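Local coordinates for glycosylation Associate Protein 2 (Streptococcus agalactiae serotype V, PDB 6OYC) that probably takes part, in complex with partner proteins, in the glycosylation and export of a surface adhesin through the accessory Sec system, at residues Gly267-Arg275 / His282-Pro290. Numbering follows the deposited sequence.
Sequences GTFLLGGER and HEFMTYFDP
R275 sets off with CG anti to the backbone N (chi1 172°) and stays extended as far as NE, while E283 swings its CG beside its own backbone N (chi1 -47°); the two side chains slant across each other, bringing R275 NE to the carboxylate. R275 NE donates to E283 OE1 at 2.6 Å in a salt bridge, almost straight and in the guanidinium plane, and OE1 receives it with its anti lone pair. The two flat groups stand nearly perpendicular, 82° apart, and the other oxygen, E283 OE2, makes a salt bridge to R260, so both carboxylate oxygens are held. M285, bent at its second torsion, lies alongside R275. M285 CG touches T268 CG2 at 3.6 Å, and M285 SD makes an oblique Met-aromatic contact with the F269 ring. Further along, L270 CD1 sits over one face of Y287, 4.2 Å from Y287 CG, and L271 O approaches the ring edge at CE1; a water joins that same carbonyl to the Y287 hydroxyl. On the other side of the sheet, a water links E274 OE1 to T286 OG1; E274 OE1 also has a salt bridge to K354, and T286 OG1 a hydrogen bond with H276. The backbones of E274 and T286 exchange two hydrogen bonds, E274 N to T286 O being 2.8 Å. Preceded by a type II turn from L270 to G273, this is an antiparallel beta hairpin whose first strand forms one edge of the mixed sheet in an alpha/beta-hydrolase-like domain.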
ATOM      1  N   GLY B 267      -3.860  10.171   0.427  1.00 28.64           N
ATOM      2  CA  GLY B 267      -3.132   8.955   0.740  1.00 26.76           C
ATOM      3  C   GLY B 267      -3.569   7.732  -0.054  1.00 31.54           C
ATOM      4  O   GLY B 267      -4.760   7.528  -0.317  1.00 28.35           O
ATOM      5  N   THR B 268      -2.604   6.896  -0.421  1.00 30.25           N
ATOM      6  CA  THR B 268      -2.902   5.633  -1.076  1.00 30.67           C
ATOM      7  C   THR B 268      -3.275   4.587  -0.033  1.00 32.02           C
ATOM      8  O   THR B 268      -2.499   4.318   0.896  1.00 29.21           O
ATOM      9  CB  THR B 268      -1.700   5.161  -1.897  1.00 34.49           C
ATOM     10  OG1 THR B 268      -1.379   6.149  -2.892  1.00 33.71           O
ATOM     11  CG2 THR B 268      -2.016   3.832  -2.581  1.00 32.69           C
ATOM     12  N   PHE B 269      -4.457   3.986  -0.203  1.00 28.83           N
ATOM     13  CA  PHE B 269      -5.030   3.018   0.736  1.00 31.13           C
ATOM     14  C   PHE B 269      -5.336   3.707   2.057  1.00 31.58           C
ATOM     15  O   PHE B 269      -6.499   4.005   2.342  1.00 31.26           O
ATOM     16  CB  PHE B 269      -4.115   1.800   0.961  1.00 27.49           C
ATOM     17  CG  PHE B 269      -3.945   0.926  -0.253  1.00 32.01           C
ATOM     18  CD1 PHE B 269      -5.053   0.523  -1.011  1.00 30.63           C
ATOM     19  CD2 PHE B 269      -2.679   0.485  -0.636  1.00 33.86           C
ATOM     20  CE1 PHE B 269      -4.896  -0.307  -2.130  1.00 29.35           C
ATOM     21  CE2 PHE B 269      -2.510  -0.338  -1.774  1.00 31.93           C
ATOM     22  CZ  PHE B 269      -3.619  -0.731  -2.513  1.00 30.87           C
ATOM     23  N   LEU B 270      -4.312   3.984   2.861  1.00 33.33           N
ATOM     24  CA  LEU B 270      -4.482   4.706   4.112  1.00 33.78           C
ATOM     25  C   LEU B 270      -4.190   6.187   3.912  1.00 33.11           C
ATOM     26  O   LEU B 270      -3.552   6.588   2.937  1.00 32.51           O
ATOM     27  CB  LEU B 270      -3.563   4.136   5.196  1.00 36.44           C
ATOM     28  CG  LEU B 270      -3.805   2.650   5.487  1.00 35.95           C
ATOM     29  CD1 LEU B 270      -2.628   2.060   6.274  1.00 38.61           C
ATOM     30  CD2 LEU B 270      -5.119   2.470   6.252  1.00 33.43           C
ATOM     31  N   LEU B 271      -4.680   6.993   4.853  1.00 30.54           N
ATOM     32  CA  LEU B 271      -4.298   8.392   4.949  1.00 31.36           C
ATOM     33  C   LEU B 271      -2.782   8.505   5.114  1.00 34.61           C
ATOM     34  O   LEU B 271      -2.200   7.939   6.049  1.00 33.33           O
ATOM     35  CB  LEU B 271      -5.028   9.027   6.132  1.00 31.88           C
ATOM     36  CG  LEU B 271      -5.104  10.551   6.233  1.00 32.87           C
ATOM     37  CD1 LEU B 271      -5.919  11.173   5.100  1.00 27.83           C
ATOM     38  CD2 LEU B 271      -5.666  10.955   7.581  1.00 32.09           C
ATOM     39  N   GLY B 272      -2.130   9.209   4.190  1.00 34.09           N
ATOM     40  CA  GLY B 272      -0.681   9.293   4.184  1.00 28.56           C
ATOM     41  C   GLY B 272       0.026   8.228   3.367  1.00 31.92           C
ATOM     42  O   GLY B 272       1.242   8.338   3.170  1.00 34.88           O
ATOM     43  N   GLY B 273      -0.685   7.209   2.875  1.00 30.89           N
ATOM     44  CA  GLY B 273      -0.031   6.158   2.115  1.00 29.90           C
ATOM     45  C   GLY B 273       0.597   6.674   0.830  1.00 31.54           C
ATOM     46  O   GLY B 273       0.171   7.673   0.250  1.00 31.81           O
ATOM     47  N   GLU B 274       1.629   5.976   0.372  1.00 32.62           N
ATOM     48  CA  GLU B 274       2.406   6.406  -0.783  1.00 33.08           C
ATOM     49  C   GLU B 274       2.426   5.312  -1.845  1.00 34.92           C
ATOM     50  O   GLU B 274       2.532   4.119  -1.528  1.00 31.16           O
ATOM     51  CB  GLU B 274       3.844   6.759  -0.379  1.00 33.83           C
ATOM     52  CG  GLU B 274       3.973   8.064   0.416  1.00 38.58           C
ATOM     53  CD  GLU B 274       5.437   8.510   0.556  1.00 46.67           C
ATOM     54  OE1 GLU B 274       6.128   8.052   1.496  1.00 45.54           O
ATOM     55  OE2 GLU B 274       5.900   9.298  -0.296  1.00 51.97           O
ATOM     56  N   ARG B 275       2.339   5.729  -3.104  1.00 33.92           N
ATOM     57  CA  ARG B 275       2.373   4.834  -4.250  1.00 33.20           C
ATOM     58  C   ARG B 275       3.705   4.999  -4.969  1.00 34.00           C
ATOM     59  O   ARG B 275       4.154   6.125  -5.193  1.00 32.50           O
ATOM     60  CB  ARG B 275       1.216   5.146  -5.197  1.00 32.88           C
ATOM     61  CG  ARG B 275       1.233   4.401  -6.546  1.00 36.01           C
ATOM     62  CD  ARG B 275      -0.191   4.388  -7.128  1.00 30.60           C
ATOM     63  NE  ARG B 275      -0.263   3.889  -8.492  1.00 34.32           N
ATOM     64  CZ  ARG B 275      -0.089   4.637  -9.578  1.00 34.42           C
ATOM     65  NH1 ARG B 275       0.183   5.934  -9.474  1.00 35.25           N
ATOM     66  NH2 ARG B 275      -0.199   4.089 -10.771  1.00 32.81           N
ATOM     67  N   HIS B 282       4.294  -1.653 -12.644  1.00 36.31           N
ATOM     68  CA  HIS B 282       4.341  -2.461 -11.439  1.00 34.23           C
ATOM     69  C   HIS B 282       4.429  -1.543 -10.235  1.00 34.31           C
ATOM     70  O   HIS B 282       5.303  -0.674 -10.183  1.00 36.32           O
ATOM     71  CB  HIS B 282       5.545  -3.400 -11.470  1.00 36.53           C
ATOM     72  CG  HIS B 282       5.316  -4.636 -12.270  1.00 37.54           C
ATOM     73  ND1 HIS B 282       6.203  -5.689 -12.278  1.00 39.41           N
ATOM     74  CD2 HIS B 282       4.301  -4.988 -13.098  1.00 41.36           C
ATOM     75  CE1 HIS B 282       5.742  -6.642 -13.073  1.00 39.32           C
ATOM     76  NE2 HIS B 282       4.590  -6.240 -13.583  1.00 41.64           N
ATOM     77  N   GLU B 283       3.524  -1.730  -9.273  1.00 32.28           N
ATOM     78  CA  GLU B 283       3.434  -0.874  -8.105  1.00 31.90           C
ATOM     79  C   GLU B 283       3.882  -1.600  -6.845  1.00 35.09           C
ATOM     80  O   GLU B 283       3.806  -2.829  -6.747  1.00 30.99           O
ATOM     81  CB  GLU B 283       2.004  -0.367  -7.871  1.00 30.34           C
ATOM     82  CG  GLU B 283       1.300   0.181  -9.111  1.00 35.11           C
ATOM     83  CD  GLU B 283      -0.219   0.253  -8.936  1.00 31.38           C
ATOM     84  OE1 GLU B 283      -0.773   1.358  -8.744  1.00 30.04           O
ATOM     85  OE2 GLU B 283      -0.861  -0.810  -8.980  1.00 31.79           O
ATOM     86  N   PHE B 284       4.341  -0.802  -5.879  1.00 31.09           N
ATOM     87  CA  PHE B 284       4.266  -1.138  -4.468  1.00 32.81           C
ATOM     88  C   PHE B 284       3.820   0.110  -3.729  1.00 32.67           C
ATOM     89  O   PHE B 284       3.919   1.231  -4.240  1.00 36.49           O
ATOM     90  CB  PHE B 284       5.609  -1.675  -3.892  1.00 36.34           C
ATOM     91  CG  PHE B 284       6.762  -0.679  -3.917  1.00 34.69           C
ATOM     92  CD1 PHE B 284       7.556  -0.531  -5.055  1.00 32.78           C
ATOM     93  CD2 PHE B 284       7.085   0.069  -2.783  1.00 35.10           C
ATOM     94  CE1 PHE B 284       8.627   0.365  -5.064  1.00 35.26           C
ATOM     95  CE2 PHE B 284       8.162   0.965  -2.784  1.00 28.90           C
ATOM     96  CZ  PHE B 284       8.927   1.117  -3.921  1.00 31.67           C
ATOM     97  N   MET B 285       3.317  -0.087  -2.521  1.00 30.59           N
ATOM     98  CA  MET B 285       2.888   1.033  -1.701  1.00 33.56           C
ATOM     99  C   MET B 285       3.607   0.996  -0.360  1.00 32.68           C
ATOM    100  O   MET B 285       4.019  -0.065   0.119  1.00 32.91           O
ATOM    101  CB  MET B 285       1.370   1.025  -1.488  1.00 31.40           C
ATOM    102  CG  MET B 285       0.620   1.443  -2.731  1.00 33.15           C
ATOM    103  SD  MET B 285       0.548   0.111  -3.916  1.00 35.32           S
ATOM    104  CE  MET B 285      -0.621   0.826  -5.092  1.00 33.00           C
ATOM    105  N   THR B 286       3.743   2.164   0.255  1.00 32.75           N
ATOM    106  CA  THR B 286       4.378   2.253   1.556  1.00 33.85           C
ATOM    107  C   THR B 286       3.534   3.124   2.464  1.00 34.28           C
ATOM    108  O   THR B 286       2.900   4.081   2.021  1.00 36.83           O
ATOM    109  CB  THR B 286       5.819   2.825   1.451  1.00 34.14           C
ATOM    110  OG1 THR B 286       5.774   4.130   0.870  1.00 33.84           O
ATOM    111  CG2 THR B 286       6.702   1.930   0.587  1.00 31.13           C
ATOM    112  N   TYR B 287       3.522   2.774   3.742  1.00 39.37           N
ATOM    113  CA  TYR B 287       2.931   3.618   4.766  1.00 36.31           C
ATOM    114  C   TYR B 287       3.970   3.852   5.851  1.00 36.81           C
ATOM    115  O   TYR B 287       4.661   2.917   6.263  1.00 37.10           O
ATOM    116  CB  TYR B 287       1.678   2.984   5.370  1.00 35.95           C
ATOM    117  CG  TYR B 287       1.117   3.855   6.466  1.00 36.23           C
ATOM    118  CD1 TYR B 287       0.425   5.009   6.154  1.00 30.96           C
ATOM    119  CD2 TYR B 287       1.335   3.554   7.807  1.00 36.92           C
ATOM    120  CE1 TYR B 287      -0.065   5.822   7.124  1.00 34.04           C
ATOM    121  CE2 TYR B 287       0.850   4.365   8.802  1.00 34.92           C
ATOM    122  CZ  TYR B 287       0.150   5.501   8.452  1.00 37.57           C
ATOM    123  OH  TYR B 287      -0.347   6.322   9.423  1.00 36.16           O
ATOM    124  N   PHE B 288       4.074   5.089   6.329  1.00 36.95           N
ATOM    125  CA  PHE B 288       5.123   5.425   7.288  1.00 37.58           C
ATOM    126  C   PHE B 288       4.572   6.287   8.417  1.00 35.92           C
ATOM    127  O   PHE B 288       3.927   7.307   8.159  1.00 36.13           O
ATOM    128  CB  PHE B 288       6.283   6.136   6.583  1.00 40.23           C
ATOM    129  CG  PHE B 288       7.273   6.794   7.515  1.00 38.73           C
ATOM    130  CD1 PHE B 288       8.144   6.030   8.289  1.00 37.50           C
ATOM    131  CD2 PHE B 288       7.359   8.178   7.581  1.00 39.15           C
ATOM    132  CE1 PHE B 288       9.078   6.647   9.135  1.00 40.88           C
ATOM    133  CE2 PHE B 288       8.291   8.800   8.412  1.00 45.27           C
ATOM    134  CZ  PHE B 288       9.152   8.031   9.193  1.00 39.63           C
ATOM    135  N   ASP B 289       4.836   5.875   9.655  1.00 37.43           N
ATOM    136  CA  ASP B 289       4.448   6.618  10.861  1.00 41.18           C
ATOM    137  C   ASP B 289       5.699   6.789  11.720  1.00 41.70           C
ATOM    138  O   ASP B 289       6.212   5.784  12.258  1.00 40.85           O
ATOM    139  CB  ASP B 289       3.348   5.882  11.632  1.00 36.86           C
ATOM    140  CG  ASP B 289       2.772   6.699  12.802  1.00 37.81           C
ATOM    141  OD1 ASP B 289       3.336   7.746  13.184  1.00 38.35           O
ATOM    142  OD2 ASP B 289       1.734   6.281  13.356  1.00 37.69           O
ATOM    143  N   PRO B 290       6.224   8.012  11.878  1.00 42.18           N
ATOM    144  CA  PRO B 290       7.456   8.182  12.677  1.00 43.18           C
ATOM    145  C   PRO B 290       7.239   8.048  14.173  1.00 41.26           C
ATOM    146  O   PRO B 290       8.220   7.897  14.898  1.00 44.54           O
ATOM    147  CB  PRO B 290       7.914   9.603  12.317  1.00 39.14           C
ATOM    148  CG  PRO B 290       6.622  10.331  12.107  1.00 39.54           C
ATOM    149  CD  PRO B 290       5.665   9.311  11.461  1.00 41.21           C
TER
HETATM  150  O   HOH W   1      -2.856   6.941   8.550  1.00 35.06           O
HETATM  151  O   HOH W   2       3.497   7.038   4.387  1.00 31.43           O
HETATM  152  O   HOH W   3       5.461   5.999   2.820  1.00 37.02           O